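Local coordinates for secreted protein (Streptomyces lividans TK24, PDB 5LXZ), which is probably a galactose oxidase-like copper radical oxidase of family AA5, using a mononuclear copper site with a tyrosine radical, at residues Asp77-Gly82 with Asn459-Ser464. The protein carries 1 engineered substitution. Sequence-based numbering, arbitrary orientation. Where two conformers were deposited one is given.
Sequences DLFCTG and NYHSGS. With CU (copper (II) ion), chain B.
Phe-79 and His-461 are the closest backbone points of 77-82 and 459-464, their CA atoms 10.1 Å apart, so the gap is bridged by side chains and no hydrogen bond crosses it. Phe-79 sits in a type II beta turn from Leu-78 to Thr-81, whose carbonyl Leu-78 O accepts a bond from Thr-81 OG1 at 2.7 Å; in 459-464, Ser-462 OG donates to Asn-459 O at 2.8 Å, closing the bend that carries Tyr-460 and His-461 before strand 462-466. The Phe-79 side chain, with CG anti to the backbone N (chi1 163°), swings its ring across to the imidazole, where Phe-79 CE1 lies 3.7 Å from His-461 CE1. The imidazole carbon meets the phenyl ring at its edge, near its plane, and the two planes are turned 84° apart in an oblique pair.

His-461 NE2 binds copper at 2.0 Å; bonds at both nitrogens, to copper and from ND1 to Asp-478 OD2, fix the ring's rotation, and the carboxylate may make NE2 a somewhat better donor. Tyr-460 CE2 lies 3.2 Å above one imidazole face, toward the rim. Its phenol oxygen OH stands 2.8 Å from the copper, a long approach consistent with an axial tyrosine, and is hydrogen-bonded to Tyr-248 OH.

Water 1 (2.2 Å from the copper), Tyr-248 and His-548 complete the site. Cys-80, backbone-bonded to Tyr-248, probably corresponds to the cysteine thioether-linked to the tyrosine ligand in galactose oxidase. Loops leading into two beta-propeller blades, at strands 81-85 and 462-466, thus meet at the two-tyrosine, two-histidine copper centre characteristic of galactose oxidase-like enzymes.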
loop_
_atom_site.group_PDB
_atom_site.type_symbol
_atom_site.label_atom_id
_atom_site.label_comp_id
_atom_site.label_asym_id
_atom_site.label_seq_id
_atom_site.Cartn_x
_atom_site.Cartn_y
_atom_site.Cartn_z
ATOM N N ASP A 77 -10.305 11.250 9.096
ATOM C CA ASP A 77 -9.660 11.325 7.792
ATOM C C ASP A 77 -8.877 10.035 7.523
ATOM O O ASP A 77 -7.672 9.984 7.767
ATOM C CB ASP A 77 -8.757 12.536 7.624
ATOM C CG ASP A 77 -8.539 12.865 6.176
ATOM O OD1 ASP A 77 -8.913 12.011 5.346
ATOM O OD2 ASP A 77 -8.038 13.966 5.844
ATOM N N LEU A 78 -9.584 9.073 6.946
ATOM C CA LEU A 78 -9.049 7.715 6.698
ATOM C C LEU A 78 -8.218 7.591 5.448
ATOM O O LEU A 78 -7.760 6.513 5.113
ATOM C CB LEU A 78 -10.169 6.713 6.682
ATOM C CG LEU A 78 -10.951 6.683 7.972
ATOM C CD1 LEU A 78 -12.009 5.603 7.858
ATOM C CD2 LEU A 78 -10.071 6.529 9.207
ATOM N N PHE A 79 -7.974 8.697 4.786
ATOM C CA PHE A 79 -6.948 8.793 3.787
ATOM C C PHE A 79 -5.635 8.513 4.546
ATOM O O PHE A 79 -5.478 8.963 5.643
ATOM C CB PHE A 79 -7.078 10.249 3.219
ATOM C CG PHE A 79 -5.914 10.761 2.452
ATOM C CD1 PHE A 79 -5.240 9.978 1.542
ATOM C CD2 PHE A 79 -5.510 12.100 2.627
ATOM C CE1 PHE A 79 -4.181 10.493 0.823
ATOM C CE2 PHE A 79 -4.445 12.603 1.946
ATOM C CZ PHE A 79 -3.780 11.803 1.026
ATOM N N CYS A 80 -4.690 7.805 3.987
ATOM C CA CYS A 80 -3.403 7.591 4.737
ATOM C C CYS A 80 -3.466 6.510 5.811
ATOM O O CYS A 80 -2.584 6.436 6.657
ATOM C CB CYS A 80 -2.818 8.858 5.463
ATOM S SG CYS A 80 -2.633 10.438 4.595
ATOM N N THR A 81 -4.515 5.698 5.816
ATOM C CA THR A 81 -4.587 4.594 6.762
ATOM C C THR A 81 -3.946 3.339 6.246
ATOM O O THR A 81 -3.663 3.213 5.065
ATOM C CB THR A 81 -6.065 4.208 6.991
ATOM O OG1 THR A 81 -6.730 4.082 5.715
ATOM C CG2 THR A 81 -6.722 5.188 7.825
ATOM N N GLY A 82 -3.712 2.379 7.155
ATOM C CA GLY A 82 -3.389 1.016 6.809
ATOM C C GLY A 82 -4.587 0.152 7.141
ATOM O O GLY A 82 -5.460 0.562 7.905
ATOM N N ASN A 459 -1.728 6.431 -11.792
ATOM C CA ASN A 459 -0.398 6.602 -11.204
ATOM C C ASN A 459 -0.543 6.562 -9.690
ATOM O O ASN A 459 -1.084 5.569 -9.186
ATOM C CB ASN A 459 0.430 7.751 -11.847
ATOM C CG ASN A 459 -0.153 9.149 -11.650
ATOM O OD1 ASN A 459 -0.029 9.764 -10.584
ATOM N ND2 ASN A 459 -0.775 9.687 -12.714
ATOM N N TYR A 460 -0.061 7.570 -8.991
ATOM C CA TYR A 460 -0.188 7.691 -7.521
ATOM C C TYR A 460 -1.623 7.602 -7.088
ATOM O O TYR A 460 -2.526 8.056 -7.787
ATOM C CB TYR A 460 0.370 9.073 -7.170
ATOM C CG TYR A 460 0.501 9.438 -5.745
ATOM C CD1 TYR A 460 1.164 8.594 -4.888
ATOM C CD2 TYR A 460 0.050 10.660 -5.296
ATOM C CE1 TYR A 460 1.361 8.963 -3.571
ATOM C CE2 TYR A 460 0.233 11.032 -3.955
ATOM C CZ TYR A 460 0.881 10.158 -3.136
ATOM O OH TYR A 460 1.074 10.510 -1.809
ATOM N N HIS A 461 -1.867 6.965 -5.934
ATOM C CA HIS A 461 -3.211 6.894 -5.361
ATOM C C HIS A 461 -4.186 6.144 -6.245
ATOM O O HIS A 461 -5.333 6.591 -6.392
ATOM C CB HIS A 461 -3.743 8.279 -5.023
ATOM C CG HIS A 461 -3.091 8.912 -3.836
ATOM N ND1 HIS A 461 -3.191 10.256 -3.564
ATOM C CD2 HIS A 461 -2.380 8.372 -2.814
ATOM C CE1 HIS A 461 -2.551 10.532 -2.449
ATOM N NE2 HIS A 461 -2.061 9.410 -1.969
ATOM N N SER A 462 -3.752 4.997 -6.757
ATOM C CA SER A 462 -4.572 4.093 -7.556
ATOM C C SER A 462 -4.624 2.736 -6.917
ATOM O O SER A 462 -4.008 2.486 -5.835
ATOM C CB SER A 462 -4.010 3.962 -8.975
ATOM O OG SER A 462 -3.849 5.213 -9.581
ATOM N N GLY A 463 -5.391 1.823 -7.535
ATOM C CA GLY A 463 -5.348 0.453 -7.098
ATOM C C GLY A 463 -6.263 -0.418 -7.913
ATOM O O GLY A 463 -6.898 0.071 -8.847
ATOM N N SER A 464 -6.325 -1.699 -7.550
ATOM C CA SER A 464 -7.131 -2.665 -8.276
ATOM C C SER A 464 -7.615 -3.744 -7.343
ATOM O O SER A 464 -6.928 -4.106 -6.367
ATOM C CB SER A 464 -6.400 -3.249 -9.471
ATOM O OG SER A 464 -5.278 -4.020 -9.097
HETATM CU CU CU B . -0.884 9.111 -0.347
HETATM O O HOH W 1 -0.667 11.214 0.203
#